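Toluene, o-xylene monooxygenase oxygenase subunit (Pseudomonas stutzeri, PDB 2INC) probably serves as the metal-free, ferritin-like helical subunit of a hydroxylase that oxidises toluene and o-xylene at a diiron centre in a partner chain. Local coordinates at residues V111-A115 / Y173-F178; Y118-R122 / H161-T166. One frame throughout, in Å; residues are numbered along the deposited sequence.

Contact 1 (V111-A115 / Y173-F178); sequences VETLA and YPDVGF
Val111 reaches from helix 108-117 into the loop 173-178 and has more surface buried here than any other residue. Its two methyls go different ways. CG1 stands opposite the backbone N (chi1 166°) and meets Val176 CG2 at 3.8 Å. The same methyl lies 3.9 Å from Phe178 CE2. CG2 takes the other direction and sits over one face of the Tyr173 ring. This is a CH-pi contact: CG2 is 3.8 Å from the Tyr173 ring centroid, 24° off the ring normal and shifted toward the rim.

Phe178 is the second main residue. It enters with the far end of its ring. Its CE1 comes within 3.6 Å of Ala115 CA, and its CZ comes within 3.6 Å of Val111 O. That carbonyl is already used inside the helix, where it accepts from Ala115 N. Ala115 CB also meets Val176 CG1 at 3.6 Å, and Val176 CG1 lies over a face of the Phe178 ring. Val176 thus touches both the helix and the ring.

No hydrogen bond crosses the contact, and the side chains that meet do so through carbon atoms. The type I beta turn 173-176 keeps its shape by its own bond, Val176 N to Tyr173 O. The Tyr173 hydroxyl is bonded to Asp103 O. Replacing Tyr173 by alanine removes the ring and hydroxyl, which is likely to leave Val111 CG2 without its aromatic face and Asp103 O without this donor. A salt bridge from Asp175 to Arg108 is a further tie between the turn and helix 108-117.

The loop follows helix 142-172 and leads toward helix 182-188. Leu169 and Ala170 of helix 142-172 pack on Phe178, and Leu169 also touches Leu114. The contact therefore closes helix 108-117 against the end of helix 142-172.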
# COMPACT_ATOMS: atom_id res chain seq x y z
N VAL B 111 36.00 -24.64 -12.96
CA VAL B 111 36.18 -23.21 -13.12
C VAL B 111 36.52 -22.86 -14.59
O VAL B 111 35.97 -21.92 -15.18
CB VAL B 111 37.22 -22.66 -12.14
CG1 VAL B 111 37.67 -21.23 -12.52
CG2 VAL B 111 36.65 -22.64 -10.71
N GLU B 112 37.41 -23.61 -15.20
CA GLU B 112 37.67 -23.40 -16.62
C GLU B 112 36.48 -23.68 -17.53
O GLU B 112 36.30 -22.99 -18.53
CB GLU B 112 38.90 -24.20 -17.04
CG GLU B 112 40.15 -23.49 -16.49
CD GLU B 112 41.44 -24.27 -16.71
OE1 GLU B 112 42.51 -23.66 -16.46
OE2 GLU B 112 41.37 -25.47 -17.13
N THR B 113 35.67 -24.69 -17.21
CA THR B 113 34.45 -24.94 -17.95
C THR B 113 33.45 -23.76 -17.84
O THR B 113 32.82 -23.40 -18.82
CB THR B 113 33.79 -26.17 -17.39
OG1 THR B 113 34.77 -27.20 -17.47
CG2 THR B 113 32.52 -26.59 -18.14
N LEU B 114 33.30 -23.20 -16.65
CA LEU B 114 32.53 -21.97 -16.48
C LEU B 114 33.01 -20.82 -17.37
O LEU B 114 32.18 -20.19 -18.01
CB LEU B 114 32.60 -21.50 -15.03
CG LEU B 114 31.92 -22.41 -14.04
CD1 LEU B 114 32.08 -21.76 -12.67
CD2 LEU B 114 30.44 -22.61 -14.36
N ALA B 115 34.31 -20.57 -17.45
CA ALA B 115 34.81 -19.48 -18.26
C ALA B 115 34.45 -19.66 -19.73
O ALA B 115 34.14 -18.67 -20.43
CB ALA B 115 36.34 -19.33 -18.10
N TYR B 173 38.57 -16.04 -8.68
CA TYR B 173 39.59 -16.62 -9.57
C TYR B 173 40.05 -15.56 -10.53
O TYR B 173 39.72 -15.62 -11.72
CB TYR B 173 38.99 -17.79 -10.34
CG TYR B 173 38.53 -18.91 -9.43
CD1 TYR B 173 37.19 -19.12 -9.17
CD2 TYR B 173 39.46 -19.72 -8.79
CE1 TYR B 173 36.78 -20.10 -8.32
CE2 TYR B 173 39.07 -20.71 -7.94
CZ TYR B 173 37.73 -20.91 -7.71
OH TYR B 173 37.36 -21.90 -6.86
N PRO B 174 40.79 -14.56 -10.02
CA PRO B 174 41.17 -13.38 -10.79
C PRO B 174 42.10 -13.64 -11.96
O PRO B 174 42.28 -12.74 -12.82
CB PRO B 174 41.87 -12.50 -9.77
CG PRO B 174 41.57 -13.06 -8.46
CD PRO B 174 41.26 -14.50 -8.63
N ASP B 175 42.72 -14.82 -11.99
CA ASP B 175 43.64 -15.17 -13.07
C ASP B 175 42.93 -15.78 -14.28
O ASP B 175 43.55 -15.99 -15.32
CB ASP B 175 44.77 -16.10 -12.56
CG ASP B 175 44.25 -17.51 -12.05
OD1 ASP B 175 44.99 -18.52 -12.23
OD2 ASP B 175 43.13 -17.63 -11.45
N VAL B 176 41.65 -16.07 -14.16
CA VAL B 176 40.95 -16.79 -15.24
C VAL B 176 40.51 -15.85 -16.41
O VAL B 176 40.35 -16.29 -17.56
CB VAL B 176 39.75 -17.60 -14.66
CG1 VAL B 176 38.92 -18.24 -15.76
CG2 VAL B 176 40.25 -18.69 -13.72
N GLY B 177 40.37 -14.55 -16.11
CA GLY B 177 39.85 -13.56 -17.07
C GLY B 177 38.32 -13.46 -17.12
O GLY B 177 37.77 -12.85 -18.06
N PHE B 178 37.62 -14.04 -16.15
CA PHE B 178 36.17 -13.80 -16.04
C PHE B 178 35.91 -12.31 -16.16
O PHE B 178 36.56 -11.50 -15.48
CB PHE B 178 35.64 -14.27 -14.69
CG PHE B 178 35.57 -15.71 -14.53
CD1 PHE B 178 34.67 -16.44 -15.27
CD2 PHE B 178 36.42 -16.38 -13.62
CE1 PHE B 178 34.56 -17.82 -15.10
CE2 PHE B 178 36.30 -17.74 -13.43
CZ PHE B 178 35.38 -18.48 -14.17

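Contact 2 (Y118-R122 / H161-T166); sequences YTPAR and HTAYRT
Thr119 and Thr166 make the tightest approach of this contact. Thr119 CG2 lies 3.4 Å from Thr166 OG1, and the two side chains cross at a slant. Beside them the methyl of Thr162 fits against the turn from Tyr118 to Ala121. Thr162 CG2 is opposite the backbone N (chi1 -52°, measured to OG1). That places it 3.8 Å from Thr119 O and 3.9 Å from Arg122 N.

Less closely, the two segments are also linked through water. Water 2 donates to Thr119 O and to Thr166 OG1 at 2.7 Å each, and accepts from Arg122 NH1 at the edge of the guanidinium, in its plane. Water 1 joins Tyr118 OH to Thr162 OG1. Tyr118 OH lies 3.8 Å from Arg165 CB, and the ring edge faces that carbon.

Several polar ends have other partners. Thr119 OG1 is hydrogen-bonded to Glu182, and Arg122 NH1 forms a salt bridge with the same residue. Thr162 OG1 bonds to Trp158 O. Arg165 makes salt bridges with Asp103 and Glu168, while Arg122 NE bonds to the backbone of another protein chain.

Thr166 OG1 donates to Thr162 O at 2.7 Å, from 39° above the carbonyl plane. Thr166 N reaches the same oxygen from the opposite face. With its proton spent there, Thr166 OG1 accepts from water 2. No direct hydrogen bond spans the two segments. The chemistry implies a buried joint of methyls and hydroxyls whose polar link between the segments runs through two waters.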
# COMPACT_ATOMS: atom_id res chain seq x y z
N TYR B 118 29.91 -20.96 -19.54
CA TYR B 118 28.91 -20.21 -18.75
C TYR B 118 28.94 -18.69 -18.91
O TYR B 118 27.99 -18.09 -19.40
CB TYR B 118 28.96 -20.66 -17.27
CG TYR B 118 28.03 -19.82 -16.40
CD1 TYR B 118 28.53 -18.92 -15.47
CD2 TYR B 118 26.66 -19.91 -16.56
CE1 TYR B 118 27.69 -18.13 -14.69
CE2 TYR B 118 25.80 -19.11 -15.79
CZ TYR B 118 26.33 -18.25 -14.86
OH TYR B 118 25.48 -17.48 -14.09
N THR B 119 30.04 -18.05 -18.53
CA THR B 119 30.02 -16.62 -18.53
C THR B 119 29.79 -15.92 -19.90
O THR B 119 29.18 -14.82 -19.92
CB THR B 119 31.17 -16.04 -17.74
OG1 THR B 119 32.36 -16.46 -18.33
CG2 THR B 119 31.12 -16.58 -16.27
N PRO B 120 30.26 -16.51 -21.03
CA PRO B 120 29.95 -15.86 -22.31
C PRO B 120 28.49 -15.81 -22.67
O PRO B 120 28.11 -15.08 -23.57
CB PRO B 120 30.69 -16.69 -23.36
CG PRO B 120 31.76 -17.39 -22.61
CD PRO B 120 31.20 -17.64 -21.24
N ALA B 121 27.67 -16.55 -21.95
CA ALA B 121 26.23 -16.48 -22.17
C ALA B 121 25.65 -15.07 -21.91
O ALA B 121 24.51 -14.83 -22.30
CB ALA B 121 25.52 -17.52 -21.32
N ARG B 122 26.42 -14.12 -21.34
CA ARG B 122 25.88 -12.77 -21.21
C ARG B 122 25.55 -12.21 -22.62
O ARG B 122 24.57 -11.47 -22.79
CB ARG B 122 26.80 -11.85 -20.39
CG ARG B 122 28.00 -11.25 -21.12
CD ARG B 122 28.59 -10.13 -20.27
NE ARG B 122 29.81 -9.59 -20.91
CZ ARG B 122 31.02 -10.00 -20.61
NH1 ARG B 122 31.17 -10.91 -19.64
NH2 ARG B 122 32.07 -9.47 -21.22
N HIS B 161 21.79 -11.94 -13.81
CA HIS B 161 22.34 -13.03 -12.98
C HIS B 161 23.73 -13.37 -13.47
O HIS B 161 24.67 -13.58 -12.68
CB HIS B 161 21.56 -14.36 -13.13
CG HIS B 161 20.12 -14.34 -12.70
ND1 HIS B 161 19.64 -13.56 -11.66
CD2 HIS B 161 19.07 -15.11 -13.12
CE1 HIS B 161 18.36 -13.84 -11.47
NE2 HIS B 161 17.99 -14.77 -12.33
N THR B 162 23.88 -13.52 -14.79
CA THR B 162 25.14 -13.93 -15.38
C THR B 162 26.22 -12.86 -15.13
O THR B 162 27.32 -13.17 -14.75
CB THR B 162 24.98 -14.14 -16.94
OG1 THR B 162 23.86 -15.00 -17.17
CG2 THR B 162 26.21 -14.82 -17.49
N ALA B 163 25.86 -11.60 -15.31
CA ALA B 163 26.79 -10.47 -14.99
C ALA B 163 27.26 -10.53 -13.51
O ALA B 163 28.46 -10.39 -13.21
CB ALA B 163 26.13 -9.15 -15.27
N TYR B 164 26.33 -10.75 -12.59
CA TYR B 164 26.64 -10.79 -11.16
C TYR B 164 27.61 -11.94 -10.83
O TYR B 164 28.69 -11.75 -10.20
CB TYR B 164 25.30 -11.00 -10.38
CG TYR B 164 25.53 -10.97 -8.87
CD1 TYR B 164 25.39 -9.80 -8.18
CD2 TYR B 164 25.89 -12.15 -8.16
CE1 TYR B 164 25.59 -9.72 -6.81
CE2 TYR B 164 26.11 -12.09 -6.76
CZ TYR B 164 25.95 -10.84 -6.11
OH TYR B 164 26.16 -10.69 -4.74
N ARG B 165 27.24 -13.12 -11.28
CA ARG B 165 28.08 -14.29 -11.04
C ARG B 165 29.43 -14.20 -11.69
O ARG B 165 30.40 -14.70 -11.13
CB ARG B 165 27.42 -15.55 -11.51
CG ARG B 165 26.19 -15.87 -10.65
CD ARG B 165 26.67 -16.38 -9.27
NE ARG B 165 27.41 -17.64 -9.44
CZ ARG B 165 28.48 -18.01 -8.72
NH1 ARG B 165 29.06 -19.19 -8.95
NH2 ARG B 165 28.97 -17.19 -7.77
N THR B 166 29.49 -13.56 -12.86
CA THR B 166 30.78 -13.37 -13.52
C THR B 166 31.71 -12.56 -12.64
O THR B 166 32.89 -12.91 -12.52
CB THR B 166 30.57 -12.67 -14.89
OG1 THR B 166 29.80 -13.55 -15.70
CG2 THR B 166 31.95 -12.41 -15.59
O HOH W 1 23.17 -17.09 -15.40
O HOH W 2 29.48 -12.72 -18.26

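Contacts 1 and 2 are neighbours, with centres about 11 Å apart. Contact 2 is nested in the chain loop that contact 1 closes. Helix 108-117 passes almost directly into helix 121-138, and a probable hydrogen bond from Thr119 N to Leu114 O (3.1 Å) spans the join. Phe178 touches both segments of contact 2: its CD1 is 3.7 Å from Thr119 CG2, and its CB is 3.8 Å from Thr166 O. Contact 1 lies about 27 Å from the chain centre, contact 2 about 17 Å. Only contact 2 meets another protein chain. Neither contact includes a metal, and the diiron site is expected in a partner chain.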